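Local coordinates for protein Uly1 (Catenovulum maritimum, PDB 7DRQ) that acts as a polysaccharide lyase of family 24 that probably cleaves the algal polysaccharide ulvan and that binds calcium ions, at residues Ile111-Ser116 / Glu120-Leu125; Phe206-Ser209 / Asp213-Leu216; Gly226-Asn231 / Gly264-Ala269. One frame throughout, in Å; residues are numbered along the deposited sequence.

Interaction 1 of 3, residues Ile111-Ser116 / Glu120-Leu125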
loop_
_atom_site.group_PDB
_atom_site.type_symbol
_atom_site.label_atom_id
_atom_site.label_comp_id
_atom_site.label_asym_id
_atom_site.label_seq_id
_atom_site.Cartn_x
_atom_site.Cartn_y
_atom_site.Cartn_z
ATOM N N ILE A 111 3.809 -1.163 -8.064
ATOM C CA ILE A 111 2.906 -0.744 -9.131
ATOM C C ILE A 111 1.490 -0.786 -8.580
ATOM O O ILE A 111 0.931 -1.872 -8.373
ATOM C CB ILE A 111 3.016 -1.645 -10.365
ATOM C CG1 ILE A 111 4.478 -1.854 -10.787
ATOM C CG2 ILE A 111 2.153 -1.071 -11.503
ATOM C CD1 ILE A 111 4.684 -3.208 -11.513
ATOM N N ALA A 112 0.891 0.384 -8.381
ATOM C CA ALA A 112 -0.488 0.470 -7.924
ATOM C C ALA A 112 -1.420 0.573 -9.123
ATOM O O ALA A 112 -1.082 1.194 -10.134
ATOM C CB ALA A 112 -0.692 1.680 -7.013
ATOM N N VAL A 113 -2.591 -0.058 -9.013
ATOM C CA VAL A 113 -3.573 -0.053 -10.089
ATOM C C VAL A 113 -4.930 0.347 -9.522
ATOM O O VAL A 113 -5.272 0.012 -8.384
ATOM C CB VAL A 113 -3.658 -1.426 -10.808
ATOM C CG1 VAL A 113 -4.066 -2.543 -9.818
ATOM C CG2 VAL A 113 -4.607 -1.365 -12.006
ATOM N N ALA A 114 -5.702 1.080 -10.324
ATOM C CA ALA A 114 -7.095 1.359 -10.006
ATOM C C ALA A 114 -7.916 1.448 -11.284
ATOM O O ALA A 114 -7.404 1.811 -12.349
ATOM C CB ALA A 114 -7.258 2.672 -9.225
ATOM N N ILE A 115 -9.201 1.128 -11.156
ATOM C CA ILE A 115 -10.207 1.357 -12.195
ATOM C C ILE A 115 -11.155 2.447 -11.705
ATOM O O ILE A 115 -11.588 2.418 -10.550
ATOM C CB ILE A 115 -10.984 0.062 -12.503
ATOM C CG1 ILE A 115 -10.034 -1.114 -12.752
ATOM C CG2 ILE A 115 -11.933 0.275 -13.681
ATOM C CD1 ILE A 115 -9.127 -0.923 -13.927
ATOM N N SER A 116 -11.471 3.421 -12.569
ATOM C CA SER A 116 -12.606 4.304 -12.284
ATOM C C SER A 116 -13.899 3.582 -12.627
ATOM O O SER A 116 -14.099 3.217 -13.786
ATOM C CB SER A 116 -12.551 5.593 -13.085
ATOM O OG SER A 116 -13.792 6.298 -12.917
ATOM N N GLU A 120 -14.467 3.876 -16.584
ATOM C CA GLU A 120 -13.711 2.653 -16.879
ATOM C C GLU A 120 -12.279 2.934 -17.343
ATOM O O GLU A 120 -11.663 2.111 -18.035
ATOM C CB GLU A 120 -14.448 1.779 -17.902
ATOM C CG GLU A 120 -15.677 1.109 -17.306
ATOM C CD GLU A 120 -16.266 0.022 -18.196
ATOM O OE1 GLU A 120 -15.974 0.007 -19.413
ATOM O OE2 GLU A 120 -17.018 -0.825 -17.670
ATOM N N THR A 121 -11.720 4.082 -16.955
ATOM C CA THR A 121 -10.294 4.298 -17.171
ATOM C C THR A 121 -9.482 3.451 -16.198
ATOM O O THR A 121 -9.929 3.131 -15.091
ATOM C CB THR A 121 -9.920 5.763 -16.985
ATOM O OG1 THR A 121 -10.471 6.224 -15.754
ATOM C CG2 THR A 121 -10.427 6.632 -18.159
ATOM N N ILE A 122 -8.284 3.078 -16.633
ATOM C CA ILE A 122 -7.330 2.330 -15.830
ATOM C C ILE A 122 -6.208 3.276 -15.442
ATOM O O ILE A 122 -5.719 4.038 -16.281
ATOM C CB ILE A 122 -6.762 1.134 -16.611
ATOM C CG1 ILE A 122 -7.902 0.274 -17.172
ATOM C CG2 ILE A 122 -5.772 0.326 -15.736
ATOM C CD1 ILE A 122 -7.448 -0.703 -18.248
ATOM N N HIS A 123 -5.793 3.216 -14.183
ATOM C CA HIS A 123 -4.740 4.089 -13.673
ATOM C C HIS A 123 -3.632 3.265 -13.041
ATOM O O HIS A 123 -3.908 2.345 -12.263
ATOM C CB HIS A 123 -5.329 5.076 -12.676
ATOM C CG HIS A 123 -6.479 5.834 -13.248
ATOM N ND1 HIS A 123 -6.319 7.043 -13.887
ATOM C CD2 HIS A 123 -7.790 5.513 -13.367
ATOM C CE1 HIS A 123 -7.487 7.456 -14.341
ATOM N NE2 HIS A 123 -8.400 6.551 -14.034
ATOM N N LEU A 124 -2.387 3.600 -13.384
ATOM C CA LEU A 124 -1.197 2.931 -12.869
ATOM C C LEU A 124 -0.216 3.961 -12.329
ATOM O O LEU A 124 0.075 4.957 -13.001
ATOM C CB LEU A 124 -0.507 2.111 -13.961
ATOM C CG LEU A 124 -1.340 0.967 -14.536
ATOM C CD1 LEU A 124 -0.741 0.519 -15.851
ATOM C CD2 LEU A 124 -1.373 -0.187 -13.530
ATOM N N LEU A 125 0.324 3.691 -11.145
ATOM C CA LEU A 125 1.380 4.501 -10.550
ATOM C C LEU A 125 2.507 3.575 -10.141
ATOM O O LEU A 125 2.263 2.577 -9.458
ATOM C CB LEU A 125 0.851 5.263 -9.339
ATOM C CG LEU A 125 -0.078 6.419 -9.698
ATOM C CD1 LEU A 125 -0.835 6.873 -8.473
ATOM C CD2 LEU A 125 0.690 7.593 -10.316
#
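Ile115 and Ile122 lie side by side and point the same way, with the CD1 methyl of Ile115 3.7 Å from CG1 of Ile122. The turn at chi2 of Ile115 (-62°) brings that methyl toward the neighbouring strand. Farther along the same face, CD2 of Leu124 rests 3.8 Å from CB of Val113 and also meets Ile111 CG2 at 4.2 Å; aliphatic branches suit this buried surface, which packs on Thr63 and Phe61 of strand 59-65. Beneath the side chains, Ala112 with Leu125 and Ala114 with His123 are the hydrogen-bonded pairs of an antiparallel beta hairpin, and the bond from His123 N to Ala114 O measures 2.8 Å. With strand 150-152 the hairpin makes a small sheet, consistent with a blade of the beta-propeller expected for this family. Toward the turn, Ser116 N donates to Thr121 O at 3.0 Å, while Ser116 OG accepts the backbone N-H of Lys118. The imidazole of His123, on the opposite face, gives its NE2 hydrogen to Thr121 OG1 at 2.7 Å, with the hydroxyl tilted 28° from the ring plane. Its ND1 is bonded to Tyr150 OH, and bonds at both nitrogens probably fix the rotation of the ring. The small methyls of Ala112 and Ala114 on that face let Phe206 of strand 201-208 come close.

Interaction 2 of 3, residues Phe206-Ser209 / Asp213-Leu216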
loop_
_atom_site.group_PDB
_atom_site.type_symbol
_atom_site.label_atom_id
_atom_site.label_comp_id
_atom_site.label_asym_id
_atom_site.label_seq_id
_atom_site.Cartn_x
_atom_site.Cartn_y
_atom_site.Cartn_z
ATOM N N PHE A 206 -4.691 3.578 -4.059
ATOM C CA PHE A 206 -6.004 4.044 -4.471
ATOM C C PHE A 206 -7.090 3.490 -3.554
ATOM O O PHE A 206 -6.946 2.425 -2.949
ATOM C CB PHE A 206 -6.324 3.603 -5.903
ATOM C CG PHE A 206 -5.374 4.120 -6.958
ATOM C CD1 PHE A 206 -5.576 5.367 -7.548
ATOM C CD2 PHE A 206 -4.348 3.309 -7.436
ATOM C CE1 PHE A 206 -4.735 5.815 -8.557
ATOM C CE2 PHE A 206 -3.509 3.746 -8.442
ATOM C CZ PHE A 206 -3.700 5.009 -9.006
ATOM N N PHE A 207 -8.209 4.204 -3.493
ATOM C CA PHE A 207 -9.412 3.673 -2.868
ATOM C C PHE A 207 -10.624 4.249 -3.586
ATOM O O PHE A 207 -10.539 5.283 -4.251
ATOM C CB PHE A 207 -9.473 3.973 -1.359
ATOM C CG PHE A 207 -9.240 5.417 -0.990
ATOM C CD1 PHE A 207 -7.949 5.910 -0.827
ATOM C CD2 PHE A 207 -10.316 6.279 -0.773
ATOM C CE1 PHE A 207 -7.729 7.229 -0.467
ATOM C CE2 PHE A 207 -10.105 7.605 -0.404
ATOM C CZ PHE A 207 -8.819 8.085 -0.263
ATOM N N THR A 208 -11.758 3.561 -3.445
ATOM C CA THR A 208 -12.989 3.928 -4.133
ATOM C C THR A 208 -14.136 4.034 -3.139
ATOM O O THR A 208 -14.169 3.336 -2.124
ATOM C CB THR A 208 -13.371 2.914 -5.226
ATOM O OG1 THR A 208 -13.428 1.592 -4.668
ATOM C CG2 THR A 208 -12.331 2.909 -6.330
ATOM N N SER A 209 -15.095 4.889 -3.460
ATOM C CA SER A 209 -16.266 5.064 -2.618
ATOM C C SER A 209 -17.429 4.199 -3.105
ATOM O O SER A 209 -17.375 3.567 -4.162
ATOM C CB SER A 209 -16.681 6.530 -2.596
ATOM O OG SER A 209 -17.306 6.865 -3.826
ATOM N N ASP A 213 -16.684 6.908 -6.850
ATOM C CA ASP A 213 -15.602 7.877 -6.935
ATOM C C ASP A 213 -14.275 7.195 -6.648
ATOM O O ASP A 213 -14.199 6.241 -5.871
ATOM C CB ASP A 213 -15.817 9.029 -5.955
ATOM C CG ASP A 213 -16.654 10.147 -6.559
ATOM O OD1 ASP A 213 -16.422 10.502 -7.738
ATOM O OD2 ASP A 213 -17.553 10.644 -5.860
ATOM N N LEU A 214 -13.229 7.672 -7.308
ATOM C CA LEU A 214 -11.899 7.086 -7.213
ATOM C C LEU A 214 -10.952 8.114 -6.616
ATOM O O LEU A 214 -10.947 9.280 -7.038
ATOM C CB LEU A 214 -11.392 6.642 -8.585
ATOM C CG LEU A 214 -9.936 6.183 -8.659
ATOM C CD1 LEU A 214 -9.698 4.961 -7.776
ATOM C CD2 LEU A 214 -9.564 5.867 -10.112
ATOM N N PHE A 215 -10.162 7.687 -5.639
ATOM C CA PHE A 215 -9.238 8.567 -4.934
ATOM C C PHE A 215 -7.855 7.936 -4.893
ATOM O O PHE A 215 -7.696 6.724 -5.060
ATOM C CB PHE A 215 -9.679 8.843 -3.492
ATOM C CG PHE A 215 -11.059 9.413 -3.366
ATOM C CD1 PHE A 215 -12.168 8.586 -3.324
ATOM C CD2 PHE A 215 -11.244 10.789 -3.240
ATOM C CE1 PHE A 215 -13.448 9.118 -3.191
ATOM C CE2 PHE A 215 -12.510 11.319 -3.093
ATOM C CZ PHE A 215 -13.613 10.490 -3.075
ATOM N N LEU A 216 -6.853 8.767 -4.615
ATOM C CA LEU A 216 -5.488 8.293 -4.461
ATOM C C LEU A 216 -4.852 9.004 -3.277
ATOM O O LEU A 216 -5.105 10.189 -3.072
ATOM C CB LEU A 216 -4.663 8.559 -5.715
ATOM C CG LEU A 216 -3.163 8.452 -5.463
ATOM C CD1 LEU A 216 -2.688 6.955 -5.461
ATOM C CD2 LEU A 216 -2.380 9.293 -6.417
HETATM O O HOH W 1 -18.516 9.128 -3.880
#
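The rings of Phe207 and Phe215 lie nearly parallel, their planes 12° apart, but offset so strongly that little of one ring lies over the other, with centroids 5.3 Å apart. What sits over the face of Phe207 is instead the CB of Phe215, 3.6 Å from the ring centroid, in a CH-pi contact. Phe207 can receive it because its CG lies between the backbone N and the carbonyl carbon (chi1 51°), which swings the ring toward the partner strand. On the other side of this antiparallel hairpin, Leu216 lays its CD1 methyl over one face of the Phe206 ring, 4.0 Å from the centroid and 15° off the normal. Nearer the turn Leu214 CD1 meets Thr208 CG2 at 3.6 Å. The Phe206 ring also packs on Leu125 of the preceding hairpin, and an alanine here would probably leave the Leu216 CD1 methyl without the ring face it lies on and open a gap toward that hairpin. Between the two faces, Phe215 N donates to Phe207 O at 2.8 Å. At the turn Ser209 N binds Asp213 O, and Ser209 OG accepts the N-H of Asp213 at 3.1 Å. A water hydrogen-bonded to Ser209 OG donates to Asp213 OD2 at 2.7 Å. The chemistry thus divides along the hairpin: the phenylalanines and leucines pack in its buried part, while at its partly exposed end the serine hydroxyl, the backbone and a water supply the polar bonds.

Interaction 3 of 3, residues Gly226-Asn231 / Gly264-Ala269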
loop_
_atom_site.group_PDB
_atom_site.type_symbol
_atom_site.label_atom_id
_atom_site.label_comp_id
_atom_site.label_asym_id
_atom_site.label_seq_id
_atom_site.Cartn_x
_atom_site.Cartn_y
_atom_site.Cartn_z
ATOM N N GLY A 226 7.139 14.589 6.836
ATOM C CA GLY A 226 6.330 13.850 5.879
ATOM C C GLY A 226 4.848 14.079 6.092
ATOM O O GLY A 226 4.382 14.279 7.214
ATOM N N ARG A 227 4.097 14.020 4.992
ATOM C CA ARG A 227 2.651 14.185 5.044
ATOM C C ARG A 227 1.994 13.163 4.133
ATOM O O ARG A 227 2.635 12.582 3.252
ATOM C CB ARG A 227 2.205 15.600 4.632
ATOM C CG ARG A 227 2.598 16.011 3.219
ATOM C CD ARG A 227 1.871 17.302 2.818
ATOM N NE ARG A 227 2.372 17.844 1.552
ATOM C CZ ARG A 227 2.460 19.139 1.279
ATOM N NH1 ARG A 227 2.077 20.033 2.176
ATOM N NH2 ARG A 227 2.922 19.538 0.103
ATOM N N VAL A 228 0.709 12.935 4.374
ATOM C CA VAL A 228 -0.151 12.221 3.439
ATOM C C VAL A 228 -0.882 13.254 2.597
ATOM O O VAL A 228 -1.456 14.213 3.138
ATOM C CB VAL A 228 -1.139 11.303 4.174
ATOM C CG1 VAL A 228 -2.226 10.811 3.212
ATOM C CG2 VAL A 228 -0.382 10.095 4.763
ATOM N N VAL A 229 -0.838 13.076 1.271
ATOM C CA VAL A 229 -1.593 13.903 0.337
ATOM C C VAL A 229 -2.560 12.994 -0.403
ATOM O O VAL A 229 -2.274 11.812 -0.614
ATOM C CB VAL A 229 -0.687 14.662 -0.658
ATOM C CG1 VAL A 229 0.210 15.680 0.082
ATOM C CG2 VAL A 229 0.155 13.697 -1.485
ATOM N N PHE A 230 -3.718 13.538 -0.769
ATOM C CA PHE A 230 -4.712 12.734 -1.470
ATOM C C PHE A 230 -5.467 13.598 -2.468
ATOM O O PHE A 230 -5.586 14.815 -2.303
ATOM C CB PHE A 230 -5.692 12.043 -0.499
ATOM C CG PHE A 230 -6.557 12.994 0.302
ATOM C CD1 PHE A 230 -6.032 13.708 1.376
ATOM C CD2 PHE A 230 -7.902 13.141 0.000
ATOM C CE1 PHE A 230 -6.833 14.566 2.119
ATOM C CE2 PHE A 230 -8.718 13.992 0.732
ATOM C CZ PHE A 230 -8.180 14.715 1.793
ATOM N N ASN A 231 -5.981 12.954 -3.519
ATOM C CA ASN A 231 -6.720 13.668 -4.546
ATOM C C ASN A 231 -7.870 12.785 -5.017
ATOM O O ASN A 231 -8.064 11.667 -4.529
ATOM C CB ASN A 231 -5.807 14.090 -5.708
ATOM C CG ASN A 231 -5.115 12.906 -6.371
ATOM O OD1 ASN A 231 -5.399 11.749 -6.067
ATOM N ND2 ASN A 231 -4.195 13.200 -7.286
ATOM N N GLY A 264 1.028 5.479 7.925
ATOM C CA GLY A 264 -0.312 4.941 7.993
ATOM C C GLY A 264 -0.930 4.873 6.617
ATOM O O GLY A 264 -0.242 4.974 5.598
ATOM N N LYS A 265 -2.246 4.710 6.600
ATOM C CA LYS A 265 -2.939 4.511 5.337
ATOM C C LYS A 265 -4.348 5.064 5.445
ATOM O O LYS A 265 -5.013 4.889 6.473
ATOM C CB LYS A 265 -2.984 3.030 4.962
ATOM C CG LYS A 265 -3.421 2.785 3.521
ATOM C CD LYS A 265 -3.051 1.382 3.054
ATOM C CE LYS A 265 -1.597 1.063 3.324
ATOM N NZ LYS A 265 -1.274 -0.301 2.813
HETATM N N MSE A 266 -4.780 5.749 4.387
HETATM C CA MSE A 266 -6.162 6.152 4.236
HETATM C C MSE A 266 -6.914 5.014 3.577
HETATM O O MSE A 266 -6.360 4.294 2.734
HETATM C CB MSE A 266 -6.292 7.419 3.379
HETATM C CG MSE A 266 -5.504 8.577 3.897
HETATM SE SE MSE A 266 -5.827 10.153 2.756
HETATM C CE MSE A 266 -7.599 9.914 2.364
ATOM N N LYS A 267 -8.163 4.830 3.988
ATOM C CA LYS A 267 -9.031 3.824 3.395
ATOM C C LYS A 267 -10.439 4.374 3.323
ATOM O O LYS A 267 -10.808 5.285 4.065
ATOM C CB LYS A 267 -9.070 2.524 4.209
ATOM C CG LYS A 267 -7.729 1.872 4.447
ATOM C CD LYS A 267 -7.914 0.616 5.312
ATOM C CE LYS A 267 -6.577 0.083 5.788
ATOM N NZ LYS A 267 -6.708 -1.302 6.373
ATOM N N TYR A 268 -11.238 3.792 2.434
ATOM C CA TYR A 268 -12.676 4.004 2.462
ATOM C C TYR A 268 -13.270 2.886 3.306
ATOM O O TYR A 268 -13.108 1.703 2.977
ATOM C CB TYR A 268 -13.260 4.000 1.055
ATOM C CG TYR A 268 -14.701 4.425 0.985
ATOM C CD1 TYR A 268 -15.051 5.773 0.954
ATOM C CD2 TYR A 268 -15.716 3.480 0.911
ATOM C CE1 TYR A 268 -16.382 6.166 0.873
ATOM C CE2 TYR A 268 -17.034 3.858 0.828
ATOM C CZ TYR A 268 -17.370 5.188 0.797
ATOM O OH TYR A 268 -18.701 5.522 0.701
ATOM N N ALA A 269 -13.909 3.252 4.410
ATOM C CA ALA A 269 -14.357 2.273 5.395
ATOM C C ALA A 269 -15.679 2.745 5.967
ATOM O O ALA A 269 -15.814 3.927 6.311
ATOM C CB ALA A 269 -13.331 2.105 6.522
#
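Met266 lays the end of its side chain against both Val228 and Phe230, joining two successive antiparallel sheets of a fold that its family places among the beta-propellers. Strand 225-234 belongs to one sheet and strand 261-269 to the next, and no hydrogen bond passes between the two segments; even the nearest alpha carbons, those of Val228 and Lys265, are 8.4 Å apart. The contact is therefore made by side chains alone. Its purely apolar share falls to Val228, which slides past Met266 in the opposite direction and sets CG1 3.7 Å from SE. That methyl stands anti to the backbone N of Val228 (chi1 167°), which presents it to the other strand, and the compact branched residue fits beside the long, flexible one. Phe230 adds its CB, 3.8 Å from Met266 SE. The aromatic share is a Met-aromatic contact, made here by selenium, since the residue is selenomethionine: SE lies obliquely to the ring, 4.3 Å from its centroid, and the two side chains cross at about a right angle. Polar groups do their work elsewhere. The backbones of Val229 and Phe230 bond to Met218 and Lys244 within their own sheet, while Lys267 forms a salt bridge with Asp350. His217 and Phe207 also touch Met266, adding two more aromatic rings to surroundings that suit an unbranched chain able to bend. The bend comes at chi3 (37°) and carries the CE methyl over one face of Phe230, 4.2 Å from the ring centroid and displaced toward the rim.

The three contacts follow one another along the chain and pass from sheet to sheet. Interactions 1 and 2, centres about 10 Å apart, are two hairpins packed face to face: Ala114 CB sits 3.3 Å from Phe206 CG, and Leu125 CD1 is 3.5 Å from Leu216 CD2. Interactions 2 and 3, centres about 11 Å apart, share a sheet, where Leu216 O and Asn231 N, 2.9 Å apart, probably hydrogen-bond; 264-269 belongs to the next sheet. Interactions 1 and 3 do not touch, their nearest atoms being about 7 Å apart. A calcium ion lies about 12 Å from the side chain of Leu125, whereas interactions 2 and 3 lie away from the known calcium sites.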